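TetR family transcriptional regulator (Streptomyces coelicolor, PDB 6SRN) probably regulates transcription of antibiotic-production genes by binding DNA as a TetR-family factor, and binds the furan hormone 4-(hydroxymethyl)-2-propylfuran-3-carboxylic acid. Local coordinates at residues Ala32-Ala37 / Gly64-His69; Glu104-Met109 / Val153-Ala158. One frame throughout, in Å; residues are numbered along the deposited sequence.

Interaction 1 of 2, residues Ala32-Ala37 / Gly64-His69; sequences AQILEA and GAVYFH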
ATOM      1  N   ALA A  32       7.262 -25.192 -11.886  1.00 13.26           N
ATOM      2  CA  ALA A  32       8.019 -24.187 -11.171  1.00 12.90           C
ATOM      3  C   ALA A  32       8.871 -23.334 -12.115  1.00 11.99           C
ATOM      4  O   ALA A  32       8.962 -22.140 -11.924  1.00 11.37           O
ATOM      5  CB  ALA A  32       8.874 -24.828 -10.110  1.00 14.08           C
ATOM      6  N   GLN A  33       9.498 -23.953 -13.117  1.00 11.16           N
ATOM      7  CA  GLN A  33      10.292 -23.203 -14.106  1.00 11.12           C
ATOM      8  C   GLN A  33       9.429 -22.272 -14.935  1.00 10.39           C
ATOM      9  O   GLN A  33       9.811 -21.122 -15.169  1.00 10.02           O
ATOM     10  CB  GLN A  33      11.057 -24.167 -15.022  1.00 12.33           C
ATOM     11  CG  GLN A  33      12.189 -24.871 -14.310  1.00 12.70           C
ATOM     12  CD  GLN A  33      12.928 -25.882 -15.167  1.00 13.82           C
ATOM     13  OE1 GLN A  33      12.342 -26.821 -15.684  1.00 13.80           O
ATOM     14  NE2 GLN A  33      14.241 -25.713 -15.274  1.00 15.45           N
ATOM     15  N   ILE A  34       8.274 -22.766 -15.339  1.00 10.42           N
ATOM     16  CA  ILE A  34       7.328 -21.914 -16.086  1.00 11.23           C
ATOM     17  C   ILE A  34       6.874 -20.760 -15.192  1.00 10.91           C
ATOM     18  O   ILE A  34       6.816 -19.628 -15.646  1.00 10.50           O
ATOM     19  CB  ILE A  34       6.124 -22.728 -16.612  1.00 12.82           C
ATOM     20  CG1 ILE A  34       6.599 -23.838 -17.562  1.00 14.72           C
ATOM     21  CG2 ILE A  34       5.105 -21.824 -17.295  1.00 14.42           C
ATOM     22  CD1 ILE A  34       5.572 -24.924 -17.833  1.00 15.31           C
ATOM     23  N   LEU A  35       6.542 -21.060 -13.946  1.00 11.12           N
ATOM     24  CA  LEU A  35       6.098 -20.043 -13.010  1.00 12.43           C
ATOM     25  C   LEU A  35       7.187 -19.002 -12.765  1.00 11.56           C
ATOM     26  O   LEU A  35       6.869 -17.834 -12.649  1.00 11.04           O
ATOM     27  CB  LEU A  35       5.696 -20.670 -11.669  1.00 14.83           C
ATOM     28  CG  LEU A  35       4.282 -21.202 -11.438  1.00 18.48           C
ATOM     29  CD1 LEU A  35       4.120 -21.575  -9.966  1.00 20.37           C
ATOM     30  CD2 LEU A  35       3.229 -20.162 -11.796  1.00 18.21           C
ATOM     31  N   GLU A  36       8.459 -19.403 -12.710  1.00 10.82           N
ATOM     32  CA  GLU A  36       9.541 -18.448 -12.511  1.00 11.77           C
ATOM     33  C   GLU A  36       9.676 -17.496 -13.701  1.00 10.25           C
ATOM     34  O   GLU A  36       9.796 -16.280 -13.523  1.00  9.31           O
ATOM     35  CB  GLU A  36      10.837 -19.197 -12.247  1.00 13.30           C
ATOM     36  CG  GLU A  36      11.950 -18.361 -11.667  1.00 16.24           C
ATOM     37  CD  GLU A  36      11.702 -17.894 -10.207  1.00 17.75           C
ATOM     38  OE1 GLU A  36      10.989 -18.553  -9.360  1.00 19.05           O
ATOM     39  OE2 GLU A  36      12.301 -16.859  -9.845  1.00 26.14           O
ATOM     40  N   ALA A  37       9.618 -18.055 -14.909  1.00  9.43           N
ATOM     41  CA  ALA A  37       9.644 -17.231 -16.114  1.00  9.41           C
ATOM     42  C   ALA A  37       8.465 -16.288 -16.203  1.00  8.92           C
ATOM     43  O   ALA A  37       8.642 -15.113 -16.527  1.00  9.12           O
ATOM     44  CB  ALA A  37       9.710 -18.108 -17.361  1.00  9.34           C
ATOM     45  N   GLY A  64       1.442 -23.994 -26.807  1.00 13.89           N
ATOM     46  CA  GLY A  64       0.565 -25.158 -26.547  1.00 13.31           C
ATOM     47  C   GLY A  64       1.051 -26.016 -25.399  1.00 13.40           C
ATOM     48  O   GLY A  64       0.272 -26.459 -24.554  1.00 14.42           O
ATOM     49  N   ALA A  65       2.359 -26.202 -25.310  1.00 12.19           N
ATOM     50  CA  ALA A  65       2.912 -26.911 -24.157  1.00 12.94           C
ATOM     51  C   ALA A  65       2.737 -26.155 -22.811  1.00 12.56           C
ATOM     52  O   ALA A  65       2.436 -26.733 -21.760  1.00 12.90           O
ATOM     53  CB  ALA A  65       4.369 -27.248 -24.423  1.00 13.50           C
ATOM     54  N   VAL A  66       2.930 -24.824 -22.818  1.00 12.20           N
ATOM     55  CA  VAL A  66       2.638 -24.039 -21.636  1.00 11.99           C
ATOM     56  C   VAL A  66       1.166 -24.112 -21.198  1.00 11.46           C
ATOM     57  O   VAL A  66       0.857 -24.197 -20.002  1.00 12.01           O
ATOM     58  CB  VAL A  66       3.044 -22.560 -21.804  1.00 11.64           C
ATOM     59  CG1 VAL A  66       2.649 -21.697 -20.612  1.00 11.85           C
ATOM     60  CG2 VAL A  66       4.526 -22.418 -22.020  1.00 11.96           C
ATOM     61  N   TYR A  67       0.260 -24.060 -22.172  1.00 11.74           N
ATOM     62  CA  TYR A  67      -1.170 -24.095 -21.873  1.00 12.36           C
ATOM     63  C   TYR A  67      -1.600 -25.409 -21.224  1.00 12.55           C
ATOM     64  O   TYR A  67      -2.616 -25.439 -20.516  1.00 12.98           O
ATOM     65  CB  TYR A  67      -1.989 -23.831 -23.143  1.00 12.28           C
ATOM     66  CG  TYR A  67      -2.068 -22.383 -23.623  1.00 14.94           C
ATOM     67  CD1 TYR A  67      -2.243 -21.321 -22.739  1.00 15.38           C
ATOM     68  CD2 TYR A  67      -1.979 -22.094 -24.967  1.00 16.46           C
ATOM     69  CE1 TYR A  67      -2.346 -20.013 -23.195  1.00 16.53           C
ATOM     70  CE2 TYR A  67      -2.078 -20.778 -25.442  1.00 18.37           C
ATOM     71  CZ  TYR A  67      -2.240 -19.749 -24.540  1.00 17.39           C
ATOM     72  OH  TYR A  67      -2.343 -18.450 -25.022  1.00 20.23           O
ATOM     73  N   PHE A  68      -0.841 -26.479 -21.428  1.00 12.71           N
ATOM     74  CA  PHE A  68      -1.108 -27.720 -20.700  1.00 13.98           C
ATOM     75  C   PHE A  68      -1.024 -27.487 -19.190  1.00 14.02           C
ATOM     76  O   PHE A  68      -1.875 -27.938 -18.445  1.00 16.38           O
ATOM     77  CB  PHE A  68      -0.162 -28.824 -21.084  1.00 14.24           C
ATOM     78  CG  PHE A  68      -0.292 -30.058 -20.232  1.00 14.58           C
ATOM     79  CD1 PHE A  68      -1.436 -30.852 -20.305  1.00 15.17           C
ATOM     80  CD2 PHE A  68       0.740 -30.453 -19.387  1.00 15.90           C
ATOM     81  CE1 PHE A  68      -1.543 -32.017 -19.558  1.00 16.80           C
ATOM     82  CE2 PHE A  68       0.635 -31.605 -18.630  1.00 16.61           C
ATOM     83  CZ  PHE A  68      -0.508 -32.399 -18.717  1.00 17.37           C
ATOM     84  N   HIS A  69      -0.007 -26.761 -18.757  1.00 12.99           N
ATOM     85  CA  HIS A  69       0.146 -26.449 -17.330  1.00 13.55           C
ATOM     86  C   HIS A  69      -0.781 -25.340 -16.853  1.00 13.92           C
ATOM     87  O   HIS A  69      -1.342 -25.429 -15.738  1.00 13.50           O
ATOM     88  CB  HIS A  69       1.567 -26.031 -17.090  1.00 13.83           C
ATOM     89  CG  HIS A  69       2.585 -27.094 -17.370  1.00 14.65           C
ATOM     90  ND1 HIS A  69       2.967 -28.010 -16.412  1.00 16.72           N
ATOM     91  CD2 HIS A  69       3.336 -27.365 -18.469  1.00 15.03           C
ATOM     92  CE1 HIS A  69       3.888 -28.814 -16.921  1.00 17.09           C
ATOM     93  NE2 HIS A  69       4.147 -28.436 -18.156  1.00 16.38           N
TER
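Ile34 carries the whole contact from the side of helix 31-49, meeting His69 and Val66 on helix 63-69 with separate branches. The two backbones come closest where Ile34 CA lies 7.6 Å from Val66 CA. Its longer branch starts beside the backbone N (chi1 -60°) and runs on extended through CG1, which carries CD1 across to the imidazole. There CD1 sits over one face of the His69 ring, 3.8 Å from its centroid, and makes a CH-pi contact. The methyl lies 28° off the ring normal, displaced toward the CD2 rim, and CD1 to His69 CD2 is the shortest approach at 3.4 Å. Ile34 lies roughly perpendicular to the His69 side chain. The imidazole presents its face because its plane is turned across the CB-CG bond (chi2 -88°). On its opposite face, Phe68 CD2 stands 4.1 Å above the ring centre, which places the imidazole between an aliphatic methyl and a carbon of the Phe68 ring. The shorter branch of Ile34 points along another direction: CG2 meets CG1 of Val66 at 4.1 Å, a looser apolar touch between side chains that run antiparallel past one another. No hydrogen bond joins the two segments. Just beyond them, Met61 packs on both Ile34 and Val66, while Arg31 NH1 bonds to the carbonyl O of His69. Farther along the first segment, Leu35 packs on Ala79 and Val80 of helix 73-86, and Ala37 on Arg58 and Val59 of helix 52-59. The contact thus joins the first helix to the second helix of the predicted helix-turn-helix, in the three-helix DNA-binding domain of TetR-family regulators, where that second helix is the recognition helix.

Interaction 2 of 2, residues Glu104-Met109 / Val153-Ala158; sequences ETVEEM and VPLQDA
Val106 on helix 102-119 and Pro154 on helix 145-161 mark the closest backbone approach, their CA atoms 6.9 Å apart, at the point where the second helix is kinked and the proline N, having no N-H, makes no hydrogen bond to the preceding turn. One methyl of Val106 does all the close touching. CG2 lies beside the backbone N, anti to the carbonyl carbon, and from there it reaches the pyrrolidine ring at two neighbouring atoms: Pro154 CG at 3.8 Å and Pro154 CB at 3.9 Å. The valine side chain lies slantwise to the pyrrolidine ring. The same methyl also meets the branch point of Leu155, with Val106 CG2 and Leu155 CG 4.0 Å apart, and Leu155 CD2 lies 4.1 Å from Val106 CG2. Leu155 leaves its helix alongside the contact, yet the end of its side chain approaches Val106, since CG stands beside the backbone N (chi1 -74°). CG2 is therefore held against two successive residues of helix 145-161. Thr105 borders the contact, its OG1 bonded back to the carbonyl O of Thr101. Helix 170-192 packs against the same group, Leu177 on Val106 and Ala174 on Leu155. The bound furan acid lies about 9 Å from the Val106 side chain, so the valine is outside direct contact with the ligand, though Leu110, one turn farther along its helix, is among the pocket residues. With no hydrogen bond or charge pair between the segments, this buried contact relies on dispersion and the exclusion of water; the fit depends on shape rather than on directional bonds, a single methyl set against a proline ring and a leucine branch.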
ATOM      1  N   GLU A 104       9.449 -13.274  18.152  1.00 11.12           N
ATOM      2  CA  GLU A 104      10.640 -13.390  17.271  1.00 11.30           C
ATOM      3  C   GLU A 104      10.303 -14.136  15.983  1.00  9.79           C
ATOM      4  O   GLU A 104      10.884 -13.848  14.953  1.00 10.98           O
ATOM      5  CB  GLU A 104      11.719 -14.193  17.980  1.00 12.27           C
ATOM      6  CG  GLU A 104      12.442 -13.370  19.011  1.00 13.98           C
ATOM      7  CD  GLU A 104      13.471 -14.218  19.717  1.00 17.49           C
ATOM      8  OE1 GLU A 104      13.259 -15.465  19.778  1.00 20.15           O
ATOM      9  OE2 GLU A 104      14.507 -13.679  20.116  1.00 21.60           O
ATOM     10  N   THR A 105       9.346 -15.047  16.036  1.00  8.90           N
ATOM     11  CA  THR A 105       8.906 -15.787  14.845  1.00  9.35           C
ATOM     12  C   THR A 105       8.244 -14.797  13.893  1.00  8.74           C
ATOM     13  O   THR A 105       8.534 -14.814  12.671  1.00  8.75           O
ATOM     14  CB  THR A 105       7.955 -16.926  15.229  1.00  9.66           C
ATOM     15  OG1 THR A 105       8.674 -17.891  16.035  1.00 10.51           O
ATOM     16  CG2 THR A 105       7.325 -17.609  14.034  1.00 10.47           C
ATOM     17  N   VAL A 106       7.350 -13.971  14.413  1.00  8.82           N
ATOM     18  CA  VAL A 106       6.697 -12.920  13.589  1.00  9.30           C
ATOM     19  C   VAL A 106       7.759 -11.985  12.996  1.00  9.14           C
ATOM     20  O   VAL A 106       7.752 -11.684  11.788  1.00  8.44           O
ATOM     21  CB  VAL A 106       5.709 -12.108  14.410  1.00 10.00           C
ATOM     22  CG1 VAL A 106       5.075 -10.999  13.592  1.00 10.13           C
ATOM     23  CG2 VAL A 106       4.597 -12.987  14.982  1.00 10.99           C
ATOM     24  N   GLU A 107       8.714 -11.520  13.808  1.00  9.73           N
ATOM     25  CA  GLU A 107       9.774 -10.667  13.334  1.00 10.42           C
ATOM     26  C   GLU A 107      10.560 -11.304  12.190  1.00  9.17           C
ATOM     27  O   GLU A 107      10.821 -10.639  11.167  1.00  8.37           O
ATOM     28  CB  GLU A 107      10.756 -10.339  14.436  1.00 12.02           C
ATOM     29  CG  GLU A 107      10.311  -9.355  15.459  1.00 15.46           C
ATOM     30  CD  GLU A 107      11.517  -9.116  16.345  1.00 18.62           C
ATOM     31  OE1 GLU A 107      12.492  -8.426  15.872  1.00 24.55           O
ATOM     32  OE2 GLU A 107      11.530  -9.724  17.415  1.00 22.48           O
ATOM     33  N   GLU A 108      10.956 -12.571  12.360  1.00  8.60           N
ATOM     34  CA  GLU A 108      11.807 -13.207  11.369  1.00  8.72           C
ATOM     35  C   GLU A 108      11.012 -13.485  10.081  1.00  8.41           C
ATOM     36  O   GLU A 108      11.569 -13.410   8.967  1.00  8.31           O
ATOM     37  CB  GLU A 108      12.457 -14.473  11.904  1.00  9.20           C
ATOM     38  CG  GLU A 108      13.361 -15.177  10.914  1.00 10.15           C
ATOM     39  CD  GLU A 108      14.512 -14.374  10.321  1.00 11.46           C
ATOM     40  OE1 GLU A 108      14.873 -13.297  10.851  1.00 12.80           O
ATOM     41  OE2 GLU A 108      15.058 -14.875   9.308  1.00 14.62           O
ATOM     42  N   MET A 109       9.733 -13.816  10.201  1.00  7.60           N
ATOM     43  CA  MET A 109       8.915 -13.965   8.988  1.00  8.14           C
ATOM     44  C   MET A 109       8.897 -12.701   8.155  1.00  7.35           C
ATOM     45  O   MET A 109       9.026 -12.735   6.924  1.00  7.60           O
ATOM     46  CB  MET A 109       7.493 -14.365   9.369  1.00  8.21           C
ATOM     47  CG  MET A 109       7.424 -15.803   9.842  1.00  8.97           C
ATOM     48  SD  MET A 109       7.596 -16.974   8.520  1.00  9.93           S
ATOM     49  CE  MET A 109       6.023 -16.761   7.685  1.00 10.25           C
ATOM     50  N   VAL A 153      -1.626 -16.476  14.685  1.00 12.16           N
ATOM     51  CA  VAL A 153      -1.352 -17.639  15.511  1.00 12.47           C
ATOM     52  C   VAL A 153      -0.188 -17.411  16.483  1.00 11.70           C
ATOM     53  O   VAL A 153      -0.390 -17.499  17.723  1.00 11.02           O
ATOM     54  CB  VAL A 153      -1.131 -18.901  14.671  1.00 14.96           C
ATOM     55  CG1 VAL A 153      -0.754 -20.098  15.555  1.00 16.04           C
ATOM     56  CG2 VAL A 153      -2.389 -19.225  13.889  1.00 17.34           C
ATOM     57  N   PRO A 154       1.031 -17.104  15.976  1.00 10.33           N
ATOM     58  CA  PRO A 154       2.079 -16.746  16.946  1.00  9.54           C
ATOM     59  C   PRO A 154       1.788 -15.538  17.798  1.00  9.00           C
ATOM     60  O   PRO A 154       2.238 -15.472  18.923  1.00  9.82           O
ATOM     61  CB  PRO A 154       3.329 -16.531  16.070  1.00 10.34           C
ATOM     62  CG  PRO A 154       2.797 -16.309  14.722  1.00 10.59           C
ATOM     63  CD  PRO A 154       1.557 -17.145  14.603  1.00 10.76           C
ATOM     64  N   LEU A 155       1.025 -14.572  17.291  1.00  8.79           N
ATOM     65  CA  LEU A 155       0.677 -13.446  18.093  1.00  9.00           C
ATOM     66  C   LEU A 155      -0.266 -13.840  19.245  1.00  9.13           C
ATOM     67  O   LEU A 155      -0.159 -13.269  20.332  1.00  9.38           O
ATOM     68  CB  LEU A 155       0.040 -12.361  17.229  1.00  8.98           C
ATOM     69  CG  LEU A 155       1.059 -11.620  16.353  1.00  9.15           C
ATOM     70  CD1 LEU A 155       0.305 -10.803  15.298  1.00  9.53           C
ATOM     71  CD2 LEU A 155       2.001 -10.737  17.141  1.00  9.71           C
ATOM     72  N   GLN A 156      -1.159 -14.805  19.014  1.00  9.85           N
ATOM     73  CA  GLN A 156      -1.983 -15.370  20.113  1.00 10.74           C
ATOM     74  C   GLN A 156      -1.116 -16.031  21.143  1.00 10.94           C
ATOM     75  O   GLN A 156      -1.340 -15.875  22.335  1.00 10.33           O
ATOM     76  CB  GLN A 156      -3.012 -16.360  19.608  1.00 12.30           C
ATOM     77  CG  GLN A 156      -3.895 -16.928  20.704  1.00 15.58           C
ATOM     78  CD  GLN A 156      -4.654 -15.855  21.465  1.00 17.79           C
ATOM     79  OE1 GLN A 156      -5.124 -14.877  20.878  1.00 19.82           O
ATOM     80  NE2 GLN A 156      -4.773 -16.037  22.792  1.00 20.34           N
ATOM     81  N   ASP A 157      -0.137 -16.806  20.697  1.00 10.25           N
ATOM     82  CA  ASP A 157       0.784 -17.437  21.632  1.00 10.62           C
ATOM     83  C   ASP A 157       1.556 -16.398  22.441  1.00 10.23           C
ATOM     84  O   ASP A 157       1.837 -16.584  23.631  1.00 10.05           O
ATOM     85  CB  ASP A 157       1.769 -18.344  20.895  1.00 11.21           C
ATOM     86  CG  ASP A 157       1.109 -19.635  20.368  1.00 12.14           C
ATOM     87  OD1 ASP A 157      -0.045 -19.971  20.728  1.00 13.23           O
ATOM     88  OD2 ASP A 157       1.769 -20.284  19.555  1.00 15.63           O
ATOM     89  N   ALA A 158       1.967 -15.315  21.761  1.00  9.74           N
ATOM     90  CA  ALA A 158       2.704 -14.255  22.429  1.00 10.06           C
ATOM     91  C   ALA A 158       1.856 -13.653  23.535  1.00 10.91           C
ATOM     92  O   ALA A 158       2.345 -13.410  24.635  1.00 10.65           O
ATOM     93  CB  ALA A 158       3.095 -13.150  21.429  1.00  9.42           C
TER

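Interaction 1 precedes interaction 2 along the chain, the first closing before the second opens, and the two share no helix. Their centres are 35 Å apart on opposite sides of the chain's centre, and their nearest atoms are about 17 Å from each other. Interaction 1 lies in the N-terminal DNA-binding region; interaction 2 joins helices 102-119 and 145-161 of the C-terminal ligand-binding region. Helix 73-86 runs between the regions: near its middle it packs on Leu35, and near its end His84 and Tyr85 line the ligand pocket. Such a division is consistent with a regulator in which hormone binding is relayed to DNA-binding helices some distance away.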